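Local coordinates for protein bacterioferritin (Rhodobacter capsulatus, PDB 1JGC) that probably stores iron, oxidising Fe(2+) with dioxygen at a ferroxidase centre and depositing the Fe(3+) as mineral inside a hollow shell of 24 subunits that also binds heme b, at residues H95-L98 against K99-E103; S139-R143 against L144-G148; A41-S44 against R45-I49; D4-V7 against I8-N12. All coordinates share one frame; numbering follows the deposited sequence.

Interaction 1: H95-L98 against K99-E103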
loop_
_atom_site.group_PDB
_atom_site.type_symbol
_atom_site.label_atom_id
_atom_site.label_comp_id
_atom_site.label_asym_id
_atom_site.label_seq_id
_atom_site.Cartn_x
_atom_site.Cartn_y
_atom_site.Cartn_z
ATOM N N HIS A 95 33.327 -15.215 -41.185
ATOM C CA HIS A 95 34.708 -15.609 -41.445
ATOM C C HIS A 95 35.468 -14.506 -42.175
ATOM O O HIS A 95 36.623 -14.236 -41.854
ATOM C CB HIS A 95 34.732 -16.924 -42.230
ATOM C CG HIS A 95 34.478 -18.134 -41.379
ATOM N ND1 HIS A 95 33.840 -19.261 -41.855
ATOM C CD2 HIS A 95 34.803 -18.404 -40.091
ATOM C CE1 HIS A 95 33.782 -20.173 -40.900
ATOM N NE2 HIS A 95 34.359 -19.678 -39.819
ATOM N N ASP A 96 34.826 -13.862 -43.147
ATOM C CA ASP A 96 35.479 -12.774 -43.859
ATOM C C ASP A 96 35.745 -11.630 -42.891
ATOM O O ASP A 96 36.839 -11.055 -42.888
ATOM C CB ASP A 96 34.612 -12.262 -45.007
ATOM C CG ASP A 96 34.518 -13.249 -46.145
ATOM O OD1 ASP A 96 35.324 -14.217 -46.159
ATOM O OD2 ASP A 96 33.648 -13.049 -47.031
ATOM N N ALA A 97 34.748 -11.299 -42.068
ATOM C CA ALA A 97 34.898 -10.216 -41.095
ATOM C C ALA A 97 36.021 -10.519 -40.101
ATOM O O ALA A 97 36.857 -9.659 -39.830
ATOM C CB ALA A 97 33.575 -9.969 -40.349
ATOM N N LEU A 98 36.053 -11.732 -39.557
ATOM C CA LEU A 98 37.111 -12.080 -38.609
ATOM C C LEU A 98 38.495 -11.929 -39.249
ATOM O O LEU A 98 39.447 -11.441 -38.627
ATOM C CB LEU A 98 36.929 -13.515 -38.104
ATOM C CG LEU A 98 35.934 -13.707 -36.960
ATOM C CD1 LEU A 98 35.677 -15.193 -36.763
ATOM C CD2 LEU A 98 36.487 -13.094 -35.685
ATOM N N LYS A 99 38.593 -12.354 -40.500
ATOM C CA LYS A 99 39.842 -12.274 -41.240
ATOM C C LYS A 99 40.283 -10.820 -41.255
ATOM O O LYS A 99 41.412 -10.494 -40.887
ATOM C CB LYS A 99 39.616 -12.780 -42.668
ATOM C CG LYS A 99 40.845 -12.815 -43.539
ATOM C CD LYS A 99 40.513 -13.408 -44.910
ATOM C CE LYS A 99 41.755 -13.490 -45.814
ATOM N NZ LYS A 99 42.320 -12.149 -46.187
ATOM N N LEU A 100 39.371 -9.944 -41.660
ATOM C CA LEU A 100 39.660 -8.522 -41.729
ATOM C C LEU A 100 40.008 -7.907 -40.382
ATOM O O LEU A 100 40.923 -7.084 -40.293
ATOM C CB LEU A 100 38.472 -7.774 -42.329
ATOM C CG LEU A 100 38.520 -6.245 -42.222
ATOM C CD1 LEU A 100 39.737 -5.721 -42.954
ATOM C CD2 LEU A 100 37.247 -5.648 -42.803
ATOM N N TYR A 101 39.280 -8.299 -39.336
ATOM C CA TYR A 101 39.520 -7.739 -38.008
ATOM C C TYR A 101 40.851 -8.155 -37.406
ATOM O O TYR A 101 41.499 -7.356 -36.736
ATOM C CB TYR A 101 38.398 -8.115 -37.034
ATOM C CG TYR A 101 37.018 -7.635 -37.422
ATOM C CD1 TYR A 101 36.839 -6.527 -38.249
ATOM C CD2 TYR A 101 35.883 -8.278 -36.932
ATOM C CE1 TYR A 101 35.557 -6.075 -38.579
ATOM C CE2 TYR A 101 34.598 -7.834 -37.250
ATOM C CZ TYR A 101 34.445 -6.737 -38.071
ATOM O OH TYR A 101 33.177 -6.301 -38.361
ATOM N N ARG A 102 41.256 -9.400 -37.630
ATOM C CA ARG A 102 42.527 -9.879 -37.095
ATOM C C ARG A 102 43.697 -9.128 -37.738
ATOM O O ARG A 102 44.732 -8.865 -37.106
ATOM C CB ARG A 102 42.655 -11.378 -37.341
ATOM C CG ARG A 102 41.640 -12.170 -36.552
ATOM C CD ARG A 102 41.731 -13.654 -36.779
ATOM N NE ARG A 102 40.910 -14.358 -35.801
ATOM C CZ ARG A 102 40.064 -15.340 -36.100
ATOM N NH1 ARG A 102 39.928 -15.741 -37.354
ATOM N NH2 ARG A 102 39.343 -15.918 -35.145
ATOM N N GLU A 103 43.499 -8.766 -38.998
ATOM C CA GLU A 103 44.483 -8.044 -39.786
ATOM C C GLU A 103 44.582 -6.608 -39.262
ATOM O O GLU A 103 45.667 -6.120 -38.928
ATOM C CB GLU A 103 44.015 -8.052 -41.231
ATOM C CG GLU A 103 45.081 -7.889 -42.270
ATOM C CD GLU A 103 44.491 -7.952 -43.676
ATOM O OE1 GLU A 103 43.789 -8.958 -43.984
ATOM O OE2 GLU A 103 44.731 -6.993 -44.454
#

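Interaction 2: S139-R143 against L144-G148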
loop_
_atom_site.group_PDB
_atom_site.type_symbol
_atom_site.label_atom_id
_atom_site.label_comp_id
_atom_site.label_asym_id
_atom_site.label_seq_id
_atom_site.Cartn_x
_atom_site.Cartn_y
_atom_site.Cartn_z
ATOM N N SER A 139 24.990 -27.403 -36.930
ATOM C CA SER A 139 25.150 -28.765 -36.461
ATOM C C SER A 139 23.796 -29.328 -36.036
ATOM O O SER A 139 23.473 -30.485 -36.314
ATOM C CB SER A 139 26.103 -28.796 -35.278
ATOM O OG SER A 139 25.997 -30.030 -34.610
ATOM N N LEU A 140 23.006 -28.503 -35.357
ATOM C CA LEU A 140 21.689 -28.925 -34.907
ATOM C C LEU A 140 20.761 -29.108 -36.103
ATOM O O LEU A 140 19.845 -29.931 -36.071
ATOM C CB LEU A 140 21.097 -27.886 -33.949
ATOM C CG LEU A 140 19.690 -28.180 -33.432
ATOM C CD1 LEU A 140 19.714 -29.457 -32.611
ATOM C CD2 LEU A 140 19.197 -27.013 -32.592
ATOM N N TYR A 141 21.000 -28.332 -37.155
ATOM C CA TYR A 141 20.188 -28.408 -38.359
ATOM C C TYR A 141 20.351 -29.780 -39.020
ATOM O O TYR A 141 19.370 -30.427 -39.388
ATOM C CB TYR A 141 20.596 -27.300 -39.333
ATOM C CG TYR A 141 19.691 -27.145 -40.524
ATOM C CD1 TYR A 141 19.680 -28.092 -41.543
ATOM C CD2 TYR A 141 18.829 -26.052 -40.628
ATOM C CE1 TYR A 141 18.824 -27.959 -42.644
ATOM C CE2 TYR A 141 17.971 -25.910 -41.722
ATOM C CZ TYR A 141 17.973 -26.869 -42.722
ATOM O OH TYR A 141 17.115 -26.750 -43.788
ATOM N N ASP A 142 21.592 -30.232 -39.155
ATOM C CA ASP A 142 21.845 -31.523 -39.772
ATOM C C ASP A 142 21.341 -32.663 -38.891
ATOM O O ASP A 142 20.827 -33.660 -39.387
ATOM C CB ASP A 142 23.341 -31.691 -40.061
ATOM C CG ASP A 142 23.868 -30.641 -41.033
ATOM O OD1 ASP A 142 23.067 -30.153 -41.871
ATOM O OD2 ASP A 142 25.082 -30.312 -40.967
ATOM N N ARG A 143 21.483 -32.518 -37.580
ATOM C CA ARG A 143 21.032 -33.552 -36.661
ATOM C C ARG A 143 19.513 -33.695 -36.665
ATOM O O ARG A 143 18.994 -34.812 -36.687
ATOM C CB ARG A 143 21.511 -33.253 -35.242
ATOM C CG ARG A 143 20.812 -34.092 -34.198
ATOM C CD ARG A 143 21.402 -33.898 -32.825
ATOM N NE ARG A 143 22.599 -34.707 -32.630
ATOM C CZ ARG A 143 23.810 -34.201 -32.426
ATOM N NH1 ARG A 143 23.972 -32.884 -32.400
ATOM N NH2 ARG A 143 24.851 -35.003 -32.227
ATOM N N LEU A 144 18.802 -32.570 -36.648
ATOM C CA LEU A 144 17.345 -32.590 -36.644
ATOM C C LEU A 144 16.775 -32.896 -38.023
ATOM O O LEU A 144 15.774 -33.610 -38.146
ATOM C CB LEU A 144 16.786 -31.237 -36.188
ATOM C CG LEU A 144 17.082 -30.748 -34.776
ATOM C CD1 LEU A 144 16.436 -29.400 -34.562
ATOM C CD2 LEU A 144 16.560 -31.753 -33.771
ATOM N N GLY A 145 17.411 -32.347 -39.055
ATOM C CA GLY A 145 16.928 -32.533 -40.410
ATOM C C GLY A 145 16.140 -31.301 -40.822
ATOM O O GLY A 145 15.612 -30.602 -39.967
ATOM N N PRO A 146 16.024 -31.012 -42.125
ATOM C CA PRO A 146 15.285 -29.840 -42.608
ATOM C C PRO A 146 13.936 -29.602 -41.938
ATOM O O PRO A 146 13.694 -28.523 -41.409
ATOM C CB PRO A 146 15.141 -30.118 -44.100
ATOM C CG PRO A 146 16.385 -30.876 -44.406
ATOM C CD PRO A 146 16.487 -31.835 -43.253
ATOM N N GLN A 147 13.063 -30.605 -41.961
ATOM C CA GLN A 147 11.732 -30.476 -41.371
ATOM C C GLN A 147 11.763 -30.275 -39.858
ATOM O O GLN A 147 11.054 -29.427 -39.318
ATOM C CB GLN A 147 10.882 -31.701 -41.713
ATOM C CG GLN A 147 10.763 -31.948 -43.206
ATOM C CD GLN A 147 9.776 -33.047 -43.550
ATOM O OE1 GLN A 147 9.889 -34.171 -43.065
ATOM N NE2 GLN A 147 8.803 -32.729 -44.399
ATOM N N GLY A 148 12.590 -31.054 -39.180
ATOM C CA GLY A 148 12.685 -30.938 -37.736
ATOM C C GLY A 148 13.185 -29.584 -37.279
ATOM O O GLY A 148 12.674 -29.018 -36.314
#

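Interaction 3: A41-S44 against R45-I49. With HEM (protoporphyrin IX containing Fe), chain D.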
loop_
_atom_site.group_PDB
_atom_site.type_symbol
_atom_site.label_atom_id
_atom_site.label_comp_id
_atom_site.label_asym_id
_atom_site.label_seq_id
_atom_site.Cartn_x
_atom_site.Cartn_y
_atom_site.Cartn_z
ATOM N N ALA A 41 13.765 -15.972 -37.266
ATOM C CA ALA A 41 13.703 -14.579 -37.679
ATOM C C ALA A 41 14.105 -13.602 -36.575
ATOM O O ALA A 41 14.859 -12.656 -36.822
ATOM C CB ALA A 41 12.299 -14.253 -38.174
ATOM N N LYS A 42 13.609 -13.830 -35.360
ATOM C CA LYS A 42 13.918 -12.938 -34.253
ATOM C C LYS A 42 15.395 -12.913 -33.936
ATOM O O LYS A 42 15.922 -11.878 -33.540
ATOM C CB LYS A 42 13.111 -13.319 -33.011
ATOM C CG LYS A 42 11.624 -13.149 -33.237
ATOM C CD LYS A 42 10.799 -13.668 -32.073
ATOM C CE LYS A 42 9.312 -13.776 -32.464
ATOM N NZ LYS A 42 8.490 -14.238 -31.311
ATOM N N LYS A 43 16.067 -14.042 -34.120
ATOM C CA LYS A 43 17.491 -14.097 -33.851
ATOM C C LYS A 43 18.229 -13.236 -34.878
ATOM O O LYS A 43 19.140 -12.478 -34.531
ATOM C CB LYS A 43 17.986 -15.538 -33.901
ATOM C CG LYS A 43 19.440 -15.704 -33.495
ATOM C CD LYS A 43 19.719 -15.099 -32.125
ATOM C CE LYS A 43 21.196 -15.211 -31.761
ATOM N NZ LYS A 43 21.521 -14.469 -30.503
ATOM N N SER A 44 17.820 -13.341 -36.141
ATOM C CA SER A 44 18.439 -12.546 -37.196
ATOM C C SER A 44 18.256 -11.052 -36.936
ATOM O O SER A 44 19.172 -10.259 -37.178
ATOM C CB SER A 44 17.848 -12.898 -38.562
ATOM O OG SER A 44 18.297 -14.163 -38.987
ATOM N N ARG A 45 17.078 -10.669 -36.447
ATOM C CA ARG A 45 16.811 -9.266 -36.167
ATOM C C ARG A 45 17.762 -8.787 -35.079
ATOM O O ARG A 45 18.330 -7.705 -35.175
ATOM C CB ARG A 45 15.358 -9.061 -35.724
ATOM C CG ARG A 45 14.673 -7.902 -36.442
ATOM C CD ARG A 45 13.291 -7.572 -35.896
ATOM N NE ARG A 45 13.368 -6.571 -34.840
ATOM C CZ ARG A 45 12.754 -5.390 -34.874
ATOM N NH1 ARG A 45 12.002 -5.051 -35.911
ATOM N NH2 ARG A 45 12.911 -4.533 -33.875
ATOM N N GLU A 46 17.938 -9.600 -34.044
ATOM C CA GLU A 46 18.837 -9.243 -32.955
ATOM C C GLU A 46 20.272 -9.051 -33.452
ATOM O O GLU A 46 20.918 -8.053 -33.134
ATOM C CB GLU A 46 18.823 -10.320 -31.869
ATOM C CG GLU A 46 17.646 -10.264 -30.912
ATOM C CD GLU A 46 17.580 -11.497 -29.990
ATOM O OE1 GLU A 46 18.648 -11.912 -29.453
ATOM O OE2 GLU A 46 16.459 -12.042 -29.805
ATOM N N GLU A 47 20.771 -10.006 -34.230
ATOM C CA GLU A 47 22.127 -9.915 -34.751
ATOM C C GLU A 47 22.317 -8.677 -35.625
ATOM O O GLU A 47 23.362 -8.040 -35.576
ATOM C CB GLU A 47 22.482 -11.186 -35.528
ATOM C CG GLU A 47 22.540 -12.448 -34.663
ATOM C CD GLU A 47 22.672 -13.733 -35.500
ATOM O OE1 GLU A 47 21.925 -13.872 -36.497
ATOM O OE2 GLU A 47 23.513 -14.610 -35.168
ATOM N N SER A 48 21.307 -8.331 -36.414
ATOM C CA SER A 48 21.384 -7.153 -37.273
ATOM C C SER A 48 21.509 -5.893 -36.415
ATOM O O SER A 48 22.292 -4.996 -36.716
ATOM C CB SER A 48 20.133 -7.058 -38.165
ATOM O OG SER A 48 20.140 -5.894 -38.981
ATOM N N ILE A 49 20.727 -5.831 -35.347
ATOM C CA ILE A 49 20.769 -4.685 -34.446
ATOM C C ILE A 49 22.089 -4.650 -33.656
ATOM O O ILE A 49 22.533 -3.591 -33.227
ATOM C CB ILE A 49 19.530 -4.696 -33.508
ATOM C CG1 ILE A 49 18.278 -4.467 -34.359
ATOM C CG2 ILE A 49 19.641 -3.619 -32.445
ATOM C CD1 ILE A 49 16.982 -4.435 -33.601
HETATM C CHA HEM D . 17.556 0.575 -34.674
HETATM C CHB HEM D . 21.765 2.372 -36.278
HETATM C CHC HEM D . 20.745 0.601 -40.620
HETATM C CHD HEM D . 16.317 -0.610 -39.194
HETATM C C1A HEM D . 18.875 1.024 -34.707
HETATM C C2A HEM D . 19.841 1.041 -33.625
HETATM C C3A HEM D . 20.844 1.907 -34.011
HETATM C C4A HEM D . 20.735 1.971 -35.452
HETATM C CMA HEM D . 22.002 2.439 -33.148
HETATM C CAA HEM D . 19.978 0.073 -32.451
HETATM C CBA HEM D . 18.789 -0.133 -31.529
HETATM C CGA HEM D . 18.426 1.110 -30.758
HETATM O O1A HEM D . 17.425 1.057 -30.005
HETATM O O2A HEM D . 19.136 2.134 -30.901
HETATM C C1B HEM D . 21.880 2.040 -37.614
HETATM C C2B HEM D . 23.045 2.305 -38.443
HETATM C C3B HEM D . 22.738 1.871 -39.708
HETATM C C4B HEM D . 21.420 1.239 -39.607
HETATM C CMB HEM D . 24.374 2.917 -38.000
HETATM C CAB HEM D . 23.609 1.973 -40.791
HETATM C CBB HEM D . 23.259 2.295 -42.091
HETATM C C1C HEM D . 19.503 0.008 -40.579
HETATM C C2C HEM D . 18.936 -0.762 -41.668
HETATM C C3C HEM D . 17.669 -1.134 -41.277
HETATM C C4C HEM D . 17.471 -0.525 -39.962
HETATM C CMC HEM D . 19.642 -1.101 -42.992
HETATM C CAC HEM D . 16.775 -1.962 -41.961
HETATM C CBC HEM D . 16.695 -2.142 -43.332
HETATM C C1D HEM D . 16.222 -0.336 -37.843
HETATM C C2D HEM D . 15.042 -0.592 -37.029
HETATM C C3D HEM D . 15.378 -0.253 -35.732
HETATM C C4D HEM D . 16.787 0.163 -35.755
HETATM C CMD HEM D . 13.685 -1.123 -37.507
HETATM C CAD HEM D . 14.345 -0.200 -34.602
HETATM C CBD HEM D . 14.465 -1.209 -33.475
HETATM C CGD HEM D . 13.258 -1.190 -32.535
HETATM O O1D HEM D . 12.857 -0.084 -32.091
HETATM O O2D HEM D . 12.719 -2.283 -32.233
HETATM N NA HEM D . 19.592 1.278 -35.865
HETATM N NB HEM D . 20.906 1.339 -38.325
HETATM N NC HEM D . 18.667 0.021 -39.490
HETATM N ND HEM D . 17.282 0.128 -37.057
HETATM FE FE HEM D . 19.128 0.660 -37.667
#

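Interaction 4: D4-V7 against I8-N12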
loop_
_atom_site.group_PDB
_atom_site.type_symbol
_atom_site.label_atom_id
_atom_site.label_comp_id
_atom_site.label_asym_id
_atom_site.label_seq_id
_atom_site.Cartn_x
_atom_site.Cartn_y
_atom_site.Cartn_z
ATOM N N ASP A 4 46.314 7.590 -37.253
ATOM C CA ASP A 4 47.149 6.988 -38.282
ATOM C C ASP A 4 46.287 6.726 -39.514
ATOM O O ASP A 4 45.294 6.002 -39.441
ATOM C CB ASP A 4 47.712 5.669 -37.780
ATOM C CG ASP A 4 48.637 5.023 -38.779
ATOM O OD1 ASP A 4 49.848 5.348 -38.743
ATOM O OD2 ASP A 4 48.153 4.207 -39.605
ATOM N N ALA A 5 46.668 7.306 -40.645
ATOM C CA ALA A 5 45.915 7.135 -41.880
ATOM C C ALA A 5 45.498 5.693 -42.164
ATOM O O ALA A 5 44.360 5.450 -42.570
ATOM C CB ALA A 5 46.711 7.683 -43.073
ATOM N N LYS A 6 46.391 4.732 -41.961
ATOM C CA LYS A 6 46.009 3.358 -42.261
ATOM C C LYS A 6 45.046 2.737 -41.248
ATOM O O LYS A 6 44.321 1.804 -41.570
ATOM C CB LYS A 6 47.241 2.463 -42.424
ATOM C CG LYS A 6 46.888 1.183 -43.157
ATOM C CD LYS A 6 48.092 0.324 -43.501
ATOM C CE LYS A 6 47.633 -0.924 -44.273
ATOM N NZ LYS A 6 48.747 -1.891 -44.608
ATOM N N VAL A 7 45.044 3.238 -40.020
ATOM C CA VAL A 7 44.127 2.710 -39.023
ATOM C C VAL A 7 42.734 3.139 -39.472
ATOM O O VAL A 7 41.773 2.377 -39.400
ATOM C CB VAL A 7 44.422 3.286 -37.615
ATOM C CG1 VAL A 7 43.277 2.959 -36.665
ATOM C CG2 VAL A 7 45.724 2.693 -37.074
ATOM N N ILE A 8 42.640 4.366 -39.960
ATOM C CA ILE A 8 41.378 4.901 -40.426
ATOM C C ILE A 8 40.880 4.091 -41.622
ATOM O O ILE A 8 39.682 3.868 -41.782
ATOM C CB ILE A 8 41.542 6.390 -40.792
ATOM C CG1 ILE A 8 41.860 7.178 -39.513
ATOM C CG2 ILE A 8 40.298 6.916 -41.490
ATOM C CD1 ILE A 8 41.994 8.667 -39.694
ATOM N N GLU A 9 41.803 3.638 -42.459
ATOM C CA GLU A 9 41.432 2.842 -43.618
ATOM C C GLU A 9 40.821 1.534 -43.130
ATOM O O GLU A 9 39.778 1.096 -43.620
ATOM C CB GLU A 9 42.663 2.545 -44.467
ATOM C CG GLU A 9 42.705 3.263 -45.795
ATOM C CD GLU A 9 44.068 3.145 -46.467
ATOM O OE1 GLU A 9 44.548 1.999 -46.703
ATOM O OE2 GLU A 9 44.661 4.208 -46.752
ATOM N N PHE A 10 41.489 0.907 -42.165
ATOM C CA PHE A 10 41.010 -0.346 -41.607
ATOM C C PHE A 10 39.634 -0.166 -40.971
ATOM O O PHE A 10 38.745 -0.994 -41.175
ATOM C CB PHE A 10 42.004 -0.881 -40.576
ATOM C CG PHE A 10 43.040 -1.812 -41.156
ATOM C CD1 PHE A 10 42.653 -2.982 -41.805
ATOM C CD2 PHE A 10 44.403 -1.537 -41.024
ATOM C CE1 PHE A 10 43.610 -3.871 -42.316
ATOM C CE2 PHE A 10 45.362 -2.417 -41.529
ATOM C CZ PHE A 10 44.965 -3.588 -42.176
ATOM N N LEU A 11 39.458 0.915 -40.208
ATOM C CA LEU A 11 38.179 1.192 -39.562
ATOM C C LEU A 11 37.059 1.339 -40.607
ATOM O O LEU A 11 35.961 0.812 -40.430
ATOM C CB LEU A 11 38.287 2.461 -38.704
ATOM C CG LEU A 11 39.109 2.290 -37.423
ATOM C CD1 LEU A 11 39.386 3.647 -36.783
ATOM C CD2 LEU A 11 38.356 1.367 -36.463
ATOM N N ASN A 12 37.344 2.051 -41.697
ATOM C CA ASN A 12 36.355 2.230 -42.749
ATOM C C ASN A 12 36.050 0.910 -43.453
ATOM O O ASN A 12 34.950 0.705 -43.956
ATOM C CB ASN A 12 36.830 3.262 -43.765
ATOM C CG ASN A 12 36.206 4.614 -43.544
ATOM O OD1 ASN A 12 34.982 4.736 -43.442
ATOM N ND2 ASN A 12 37.037 5.644 -43.471
#

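Interaction 1: H95-L98 against K99-E103
The backbone joins H95-L98 to K99-E103 as consecutive turns of helix 83-111, K99 N donating to H95 O, L100 N to D96 O, Y101 N to A97 O and R102 N to L98 O, all over 2.8 to 3.0 Å. On the buried side the Y101 ring folds back over the preceding turn. Its CG stands anti to the carbonyl carbon (chi1 -60°), which brings one ring face over A97 O and CE2 to 3.9 Å from A97 CB. The turn belongs to the four-helix bundle of the ferritin fold, and Y101 reaches across its interior: its OH makes a weak hydrogen bond to the iron ligand E127 and lies close to another, E18. Y101 is thus a second-shell residue of the ferroxidase centre, which holds no metal in this structure. A quarter turn round the helix, the extended chain of R102 runs back along the helix to L98. L98 CB sits over one guanidinium face, offset toward its rim and 3.8 Å from R102 NH1, while both leucine methyls, CD1 and CD2, stand 4.1 Å from R102 NH2. That same NH2 forms a salt bridge with E128 on helix 114-144. On the outer surface, D96 pairs with R78.

Interaction 2: S139-R143 against L144-G148
This is a helix-to-helix corner, in which L140 and Y141 at the C-terminal end of helix 114-144 pack on the residues that lead into the short helix 146-152. Two backbone bonds finish the long helix: L144 N donates to L140 O over 2.9 Å, and G145 N to Y141 O over 2.8 Å. The chain then breaks direction at G145, which leaves helical angles with positive phi (99°), a conformation glycine adopts readily, and also occupies the N-cap position of the next helix. P146 follows as its first residue. Around this corner Y141 reaches forward, CG anti to the backbone N (chi1 -171°), and its phenol end crosses the proline at about a right angle, with OH 3.9 Å from P146 CB. The short fifth helix is a hallmark of ferritin subunits, where it gathers about the fourfold axes of the shell; in keeping with this, L144 packs on A150 of one neighbouring subunit and Q147 on L144 of another. Inside the corner L140 and L144 meet obliquely, L140 CD1 lying 3.6 Å from L144 CG, and L152 touches both. At the subunit interface R143 makes a cation-pi contact with W35 of the neighbouring subunit that also supplies A150, whereas D142 is tied by a salt bridge to R84 at the start of helix 83-111.

Interaction 3: A41-S44 against R45-I49
K43 lies across the carboxylate ends of E46 and E47, crossing each side chain at about a right angle. A bend at chi2 (54°) turns its chain along the helix, leaving NZ in a long salt bridge of 4.0 Å with E46 OE1 and bringing CE to 4.2 Å from E47 OE2. K43 also makes a cation-pi contact with F133. E47 approaches the iron ligand H130 and so borders the ferroxidase centre. The backbone is held by the usual helical bonds from R45, E46, E47 and S48 N to the carbonyls of A41 through S44. The segment is part of helix 38-64 in the ferritin four-helix bundle, and its other side faces the heme that bacterioferritin holds between the two subunits of a dimer. There R45 sends its guanidinium to a heme propionate: NH2 meets O2D at 2.8 Å, with O2D in the guanidinium plane, although the 119° angle at the hydrogen makes the bond weak. One turn on, I49 CG2 packs 3.7 Å from heme CBA on the other propionate. Two buried hydroxyls bind this helix to helix 5-34, S44 OG to Q32 and S48 OG to I22 O, and S48 adjoins M52, the axial ligand of the heme iron.

Interaction 4: D4-V7 against I8-N12
V7 and L11 form the close-packed side of the first two turns of helix 5-34, lying side by side and pointing the same way, with V7 CG1 4.0 Å from L11 CD1. Both are buried: Y107 and S116 lie against V7, F120 and I62 against L11, and L65 touches the two of them, so that the pair wedges the start of the helix between the other three long helices of the ferritin bundle. I8 borders this patch, laying CG1 3.6 Å from D4 O, the carbonyl that its own N-H bonds. The side carrying K6, E9 and F10 is looser and more exposed. K6 has its CG anti to the backbone N (chi1 -162°) and is extended beyond it, meeting F10 obliquely with K6 CE 3.9 Å from F10 CE2; F10 in turn packs on helix 83-111. E9 is exposed beside them, but its OE1 remains 6.1 Å from K6 NZ, a charge pair in proximity without contact; the ammonium group finds a cation-pi partner in Y107 instead. D4 is the N-cap residue. Its OD2 accepts from K6 N at 3.0 Å and from V7 N at 3.3 Å, both weak and bent, and a further hydrogen bond between this oxygen and Y107 OH pins the cap to helix 83-111. A carboxylate set at the first amides of a helix faces the positive end of the helix dipole, which, together with the three bonds to OD2, would be expected to stabilise the charged form of D4.

How the interactions relate
From the N terminus the chain meets interaction 4 at the start of helix 5-34, interaction 3 on helix 38-64, interaction 1 on helix 83-111 and interaction 2 where helix 114-144 passes into helix 146-152. All are local and run in series, none nesting or crossing; three span successive helical turns, and only interaction 2 closes a bend between helices. Interactions 4 and 1 touch: F10 CE1 packs 3.9 Å from E103 OE2, joining the first and third helices. Interaction 3 lies on the opposite side of the chain's centre from both. Interactions 2 and 3 contact the same neighbouring subunit, while the centres of 2 and 4 are about 42 Å apart.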